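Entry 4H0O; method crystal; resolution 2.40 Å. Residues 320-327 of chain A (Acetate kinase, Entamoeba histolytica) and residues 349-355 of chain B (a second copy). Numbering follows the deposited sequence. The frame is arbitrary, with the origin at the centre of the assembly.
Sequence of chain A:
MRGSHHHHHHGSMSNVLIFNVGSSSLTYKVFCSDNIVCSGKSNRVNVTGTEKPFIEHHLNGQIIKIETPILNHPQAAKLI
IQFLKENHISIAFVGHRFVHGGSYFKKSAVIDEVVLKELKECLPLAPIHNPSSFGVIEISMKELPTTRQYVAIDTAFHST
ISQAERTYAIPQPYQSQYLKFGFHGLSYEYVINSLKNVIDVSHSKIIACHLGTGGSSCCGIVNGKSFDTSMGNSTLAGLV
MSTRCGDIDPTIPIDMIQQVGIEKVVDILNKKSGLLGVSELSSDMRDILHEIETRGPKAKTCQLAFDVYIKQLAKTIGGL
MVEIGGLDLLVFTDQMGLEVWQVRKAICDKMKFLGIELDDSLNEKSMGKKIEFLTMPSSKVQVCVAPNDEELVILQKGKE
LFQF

Chain A (320-327) LMVEIGGL
Chain B 349-355: DKMKFLG

Chain A contributes the end of a helix, and chain B a helix end that passes through Met351(B) into a 3-10 segment at 352-354. Val322(A) CA lies 6.5 Å from Met351(B) CA, and Gly325(A) CA 6.4 Å from Lys350(B) CA. No direct hydrogen bond crosses the contact. Together the stretches bury 315 Å².

Phe353(B) is the centre of the packing. Its CA-to-CB bond points toward chain A, and chi1 of 79° (p) with chi2 of -83° lays the ring against the turn after the helix. Gly325(A), phi/psi 76/30, and Gly326(A), 150/-171, place their backbone over one ring face. Gly325(A) CA is 4.2 Å and Gly326(A) CA 4.0 Å from the Phe353(B) ring centroid, both as CH-pi contacts. Gly325(A) O approaches Phe353(B) CG at 3.5 Å. The glycines suit their own backbone angles: positive phi favours glycine at Gly325(A), and at Gly326(A) a CB would be jammed against Gly325(A) O. An ideal CB on Gly326(A) would lie 4.1 Å from Phe353(B) CD2, which is no clash. The turn is held by Gly326(A) N donating to Met321(A) O at 3.0 Å.

Val322(A), chi1 168° (t), points sideways and is buried. Its CG1 meets Met351(B) CG at 4.2 Å, while its CG2 reaches Leu354(B) CD1 at 4.3 Å and Phe353(B) CZ at 4.4 Å. Met351(B) is m, t, p (-56°, 171°, 57°). Leu354(B) is m, t (-65°, 158°); its CB points sideways, but its end comes nearer.

Met321(A) also starts sideways. Chi1 and chi2 are both t (-178°, -175°), extending the chain, and chi3 is p (68°). Its CE packs on Leu354(B) CD2 at 4.0 Å, and its CG on Phe353(B) CZ at 4.1 Å.

Val322(A) O and Lys350(B) O are 3.9 Å apart. One water bridges these acceptors, donating to Val322(A) O at 2.5 Å and to Lys350(B) O at 3.0 Å.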

# COMPACT_ATOMS: atom_id res chain seq x y z
N LEU A 320 0.55 -7.44 6.95
CA LEU A 320 0.59 -7.41 8.40
C LEU A 320 1.18 -8.68 9.00
O LEU A 320 1.90 -8.63 10.00
CB LEU A 320 -0.80 -7.14 8.97
CG LEU A 320 -1.28 -5.69 8.80
CD1 LEU A 320 -2.75 -5.56 9.13
CD2 LEU A 320 -0.47 -4.76 9.70
N MET A 321 0.89 -9.83 8.38
CA MET A 321 1.41 -11.11 8.84
C MET A 321 2.94 -11.14 8.80
O MET A 321 3.59 -11.67 9.71
CB MET A 321 0.85 -12.27 8.00
CG MET A 321 1.32 -13.64 8.47
SD MET A 321 0.77 -14.99 7.40
CE MET A 321 1.73 -14.65 5.92
N VAL A 322 3.52 -10.55 7.76
CA VAL A 322 4.98 -10.49 7.63
C VAL A 322 5.60 -9.50 8.63
O VAL A 322 6.67 -9.76 9.18
CB VAL A 322 5.41 -10.16 6.18
CG1 VAL A 322 6.89 -9.82 6.12
CG2 VAL A 322 5.12 -11.35 5.28
N GLU A 323 4.91 -8.39 8.87
CA GLU A 323 5.37 -7.41 9.86
C GLU A 323 5.47 -7.99 11.27
O GLU A 323 6.45 -7.76 11.97
CB GLU A 323 4.45 -6.18 9.87
CG GLU A 323 4.89 -5.04 8.97
CD GLU A 323 3.98 -3.84 9.06
OE1 GLU A 323 2.94 -3.83 8.37
OE2 GLU A 323 4.30 -2.90 9.83
N ILE A 324 4.45 -8.74 11.67
CA ILE A 324 4.39 -9.30 13.03
C ILE A 324 5.10 -10.65 13.15
O ILE A 324 5.21 -11.20 14.24
CB ILE A 324 2.94 -9.41 13.54
CG1 ILE A 324 2.15 -10.43 12.71
CG2 ILE A 324 2.25 -8.05 13.51
CD1 ILE A 324 0.74 -10.68 13.24
N GLY A 325 5.57 -11.18 12.02
CA GLY A 325 6.34 -12.42 12.03
C GLY A 325 5.55 -13.70 12.23
O GLY A 325 6.08 -14.67 12.78
N GLY A 326 4.29 -13.71 11.80
CA GLY A 326 3.48 -14.91 11.91
C GLY A 326 1.99 -14.67 12.06
O GLY A 326 1.52 -13.53 11.93
N LEU A 327 1.25 -15.73 12.34
CA LEU A 327 -0.20 -15.64 12.53
C LEU A 327 -0.73 -16.88 13.25
O LEU A 327 -0.53 -18.00 12.78
CB LEU A 327 -0.91 -15.46 11.18
CG LEU A 327 -2.43 -15.29 11.23
CD1 LEU A 327 -2.78 -14.11 12.12
CD2 LEU A 327 -3.00 -15.08 9.84
N ASP B 349 15.15 -12.34 7.17
CA ASP B 349 14.91 -12.50 8.60
C ASP B 349 13.45 -12.21 8.96
O ASP B 349 12.89 -12.85 9.86
CB ASP B 349 15.86 -11.61 9.42
CG ASP B 349 17.25 -12.22 9.58
OD1 ASP B 349 17.43 -13.41 9.24
OD2 ASP B 349 18.16 -11.51 10.05
N LYS B 350 12.84 -11.27 8.25
CA LYS B 350 11.42 -10.96 8.43
C LYS B 350 10.56 -12.15 8.02
O LYS B 350 9.47 -12.35 8.55
CB LYS B 350 11.02 -9.75 7.57
CG LYS B 350 11.63 -8.43 7.98
CD LYS B 350 11.17 -8.01 9.37
CE LYS B 350 11.85 -6.72 9.81
NZ LYS B 350 11.76 -6.52 11.29
N MET B 351 11.08 -12.94 7.09
CA MET B 351 10.31 -14.01 6.46
C MET B 351 10.83 -15.41 6.81
O MET B 351 10.49 -16.38 6.14
CB MET B 351 10.30 -13.83 4.94
CG MET B 351 9.77 -12.48 4.49
SD MET B 351 10.00 -12.22 2.73
CE MET B 351 9.14 -13.65 2.07
N LYS B 352 11.66 -15.49 7.85
CA LYS B 352 12.18 -16.77 8.31
C LYS B 352 11.04 -17.70 8.73
O LYS B 352 11.13 -18.92 8.55
CB LYS B 352 13.16 -16.56 9.48
CG LYS B 352 14.01 -17.78 9.82
CD LYS B 352 14.86 -17.55 11.07
CE LYS B 352 15.66 -16.26 10.99
NZ LYS B 352 16.63 -16.10 12.11
N PHE B 353 9.97 -17.12 9.26
CA PHE B 353 8.82 -17.91 9.73
C PHE B 353 8.07 -18.62 8.59
O PHE B 353 7.29 -19.53 8.85
CB PHE B 353 7.86 -17.04 10.55
CG PHE B 353 6.96 -16.17 9.73
CD1 PHE B 353 7.40 -14.95 9.24
CD2 PHE B 353 5.65 -16.56 9.46
CE1 PHE B 353 6.56 -14.14 8.49
CE2 PHE B 353 4.81 -15.76 8.71
CZ PHE B 353 5.26 -14.55 8.23
N LEU B 354 8.33 -18.21 7.35
CA LEU B 354 7.66 -18.79 6.19
C LEU B 354 8.47 -19.91 5.55
O LEU B 354 8.05 -20.51 4.56
CB LEU B 354 7.35 -17.70 5.15
CG LEU B 354 6.36 -16.60 5.54
CD1 LEU B 354 6.57 -15.36 4.68
CD2 LEU B 354 4.92 -17.09 5.41
N GLY B 355 9.65 -20.20 6.11
CA GLY B 355 10.48 -21.27 5.60
C GLY B 355 11.66 -20.81 4.76
O GLY B 355 11.97 -21.42 3.73
O HOH W 1 8.59 -10.50 10.68